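Local structure of probable starch synthase 4, chloroplastic/amyloplastic (6GNE) at residues Cys314-Arg317 against Gln321-Val324. The protein is probably a starch synthase of the GT-B glycosyltransferase class, a two-domain enzyme that holds ADP and a glycan. Residues are numbered along the deposited sequence; the frame is centred on the assembly and turned at random.
Sequences CITR and QKGV. With ADP (adenosine-5'-diphosphate), chain F; AC1 (4,6-dideoxy-4-{[(1S,4R,5S,6S)-4,5,6-trihydroxy-3-(hydroxymethyl)cyclohex-2-en-1-yl]amino}-alpha-D-glucopyranose), chain C.
The guanidinium of Arg317 carries C6 of AC1 over one face, while its edge is turned to the β-phosphate of ADP and, near the same plane, to Gln321 OE1, 4.0 Å from Arg317 NH2. Arg317 lines both the ADP and glycan pockets of a GT-B fold, in a Rossmann-like domain where strand 311-317, one of the two middle strands of a six-stranded parallel sheet, runs toward the ADP; the loop through 321-324 then leads into helix 324-336. Arginine suits this place because two N-H groups on one edge can grip two phosphate oxygens: NE reaches ADP O2B at 2.7 Å and NH2 reaches ADP O3B, both bonds almost straight. A bend at chi3 (-44°) turns the planar end toward the phosphate. Lys322 shares O3B, its NZ lying 2.9 Å from that oxygen and also binding the bridging O3A; Glu397 gives it a salt bridge. The diphosphate, with Glu397, probably offsets the charge of the two cations. The flexible lysine's CG and CD pass beside Thr316 OG1, the two side chains pointing opposite ways. Gln321 has the length and the amide N-H to reach the glycan, NE2 donating to AC1 O2B. Ile315, branched and apolar, lays CG2 against the adenine, 3.7 Å from ADP C4. Thr316 OG1 stands anti to the backbone N (chi1 -171°) and donates to Arg317 O at 2.8 Å, tilted 34° from the carbonyl plane.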
loop_
_atom_site.group_PDB
_atom_site.type_symbol
_atom_site.label_atom_id
_atom_site.label_comp_id
_atom_site.label_asym_id
_atom_site.label_seq_id
_atom_site.Cartn_x
_atom_site.Cartn_y
_atom_site.Cartn_z
ATOM N N CYS A 314 3.830 -6.600 -15.548
ATOM C CA CYS A 314 4.232 -5.549 -14.655
ATOM C C CYS A 314 3.023 -4.676 -14.418
ATOM O O CYS A 314 2.444 -4.138 -15.379
ATOM C CB CYS A 314 5.360 -4.718 -15.268
ATOM S SG CYS A 314 5.891 -3.344 -14.219
ATOM N N ILE A 315 2.643 -4.536 -13.140
ATOM C CA ILE A 315 1.515 -3.707 -12.671
ATOM C C ILE A 315 2.044 -2.812 -11.579
ATOM O O ILE A 315 2.438 -3.290 -10.514
ATOM C CB ILE A 315 0.386 -4.556 -12.085
ATOM C CG1 ILE A 315 -0.234 -5.433 -13.184
ATOM C CG2 ILE A 315 -0.677 -3.663 -11.471
ATOM C CD1 ILE A 315 -0.982 -6.623 -12.655
ATOM N N THR A 316 2.036 -1.512 -11.817
ATOM C CA THR A 316 2.727 -0.595 -10.923
ATOM C C THR A 316 2.357 0.854 -11.216
ATOM O O THR A 316 1.850 1.186 -12.292
ATOM C CB THR A 316 4.262 -0.752 -11.084
ATOM O OG1 THR A 316 4.940 -0.010 -10.071
ATOM C CG2 THR A 316 4.725 -0.278 -12.459
ATOM N N ARG A 317 2.609 1.708 -10.238
ATOM C CA ARG A 317 2.643 3.132 -10.471
ATOM C C ARG A 317 4.024 3.373 -11.059
ATOM O O ARG A 317 4.980 2.757 -10.645
ATOM C CB ARG A 317 2.430 3.929 -9.166
ATOM C CG ARG A 317 1.032 3.723 -8.556
ATOM C CD ARG A 317 0.843 4.254 -7.128
ATOM N NE ARG A 317 1.987 3.915 -6.251
ATOM C CZ ARG A 317 3.006 4.728 -5.956
ATOM N NH1 ARG A 317 3.027 5.962 -6.445
ATOM N NH2 ARG A 317 3.999 4.324 -5.141
ATOM N N GLN A 321 10.609 5.378 -7.565
ATOM C CA GLN A 321 10.737 4.321 -6.570
ATOM C C GLN A 321 10.740 2.918 -7.209
ATOM O O GLN A 321 11.489 2.006 -6.761
ATOM C CB GLN A 321 9.614 4.429 -5.553
ATOM C CG GLN A 321 9.526 3.283 -4.541
ATOM C CD GLN A 321 8.249 3.285 -3.740
ATOM O OE1 GLN A 321 7.645 4.337 -3.549
ATOM N NE2 GLN A 321 7.821 2.092 -3.272
ATOM N N LYS A 322 9.920 2.759 -8.242
ATOM C CA LYS A 322 9.665 1.464 -8.853
ATOM C C LYS A 322 10.721 1.025 -9.895
ATOM O O LYS A 322 10.587 -0.042 -10.497
ATOM C CB LYS A 322 8.276 1.494 -9.496
ATOM C CG LYS A 322 7.173 1.825 -8.511
ATOM C CD LYS A 322 6.992 0.732 -7.448
ATOM C CE LYS A 322 5.749 0.973 -6.628
ATOM N NZ LYS A 322 5.701 0.149 -5.403
ATOM N N GLY A 323 11.762 1.836 -10.082
ATOM C CA GLY A 323 12.839 1.520 -10.998
ATOM C C GLY A 323 12.351 1.592 -12.449
ATOM O O GLY A 323 12.419 0.614 -13.181
ATOM N N VAL A 324 11.828 2.745 -12.840
ATOM C CA VAL A 324 11.220 2.881 -14.160
ATOM C C VAL A 324 12.179 2.698 -15.338
ATOM O O VAL A 324 11.734 2.258 -16.409
ATOM C CB VAL A 324 10.479 4.221 -14.356
ATOM C CG1 VAL A 324 9.113 4.125 -13.663
ATOM C CG2 VAL A 324 11.324 5.423 -13.933
HETATM P PB ADP F . 2.557 1.067 -3.921
HETATM O O1B ADP F . 1.874 1.167 -2.589
HETATM O O2B ADP F . 1.739 1.438 -5.124
HETATM O O3B ADP F . 3.878 1.800 -3.907
HETATM P PA ADP F . 2.193 -1.756 -3.453
HETATM O O1A ADP F . 2.787 -2.964 -4.118
HETATM O O2A ADP F . 2.316 -1.732 -1.952
HETATM O O3A ADP F . 2.902 -0.487 -4.146
HETATM O "O5'" ADP F . 0.635 -1.599 -3.807
HETATM C "C5'" ADP F . 0.163 -1.510 -5.152
HETATM C "C4'" ADP F . -1.319 -1.888 -5.329
HETATM O "O4'" ADP F . -1.909 -1.075 -6.354
HETATM C "C3'" ADP F . -1.523 -3.307 -5.819
HETATM O "O3'" ADP F . -2.805 -3.748 -5.404
HETATM C "C2'" ADP F . -1.522 -3.168 -7.319
HETATM O "O2'" ADP F . -2.202 -4.225 -7.972
HETATM C "C1'" ADP F . -2.260 -1.872 -7.484
HETATM N N9 ADP F . -1.894 -1.125 -8.707
HETATM C C8 ADP F . -0.797 -0.383 -8.906
HETATM N N7 ADP F . -0.831 0.192 -10.129
HETATM C C5 ADP F . -1.971 -0.180 -10.733
HETATM C C6 ADP F . -2.638 0.061 -12.050
HETATM N N6 ADP F . -2.040 0.841 -12.986
HETATM N N1 ADP F . -3.845 -0.535 -12.260
HETATM C C2 ADP F . -4.412 -1.330 -11.316
HETATM N N3 ADP F . -3.853 -1.585 -10.121
HETATM C C4 ADP F . -2.662 -1.052 -9.784
HETATM C C1 AC1 C . 0.721 7.046 -0.644
HETATM O O2 AC1 C . 1.637 7.449 1.566
HETATM C C2 AC1 C . 1.270 6.414 0.638
HETATM C C4A AC1 C . 3.933 -0.455 0.603
HETATM C C3 AC1 C . 2.431 5.451 0.339
HETATM O O3 AC1 C . 2.828 4.870 1.585
HETATM C C4 AC1 C . 1.985 4.397 -0.679
HETATM N N4A AC1 C . 2.994 3.368 -0.986
HETATM C C5 AC1 C . 1.548 5.174 -1.924
HETATM O O5 AC1 C . 0.442 6.018 -1.596
HETATM C C6 AC1 C . 1.059 4.284 -3.054
HETATM C C1B AC1 C . 3.547 2.426 -0.002
HETATM C C2B AC1 C . 4.800 1.657 -0.494
HETATM O O2B AC1 C . 5.341 2.171 -1.727
HETATM C C3B AC1 C . 4.610 0.150 -0.617
HETATM O O3B AC1 C . 5.915 -0.423 -0.653
HETATM O O4 AC1 C . 3.706 -1.846 0.369
HETATM C C5B AC1 C . 2.662 0.264 0.943
HETATM C C7B AC1 C . 2.475 1.546 0.611
HETATM C C6B AC1 C . 1.589 -0.448 1.732
HETATM O O6B AC1 C . 2.069 -0.805 3.034
#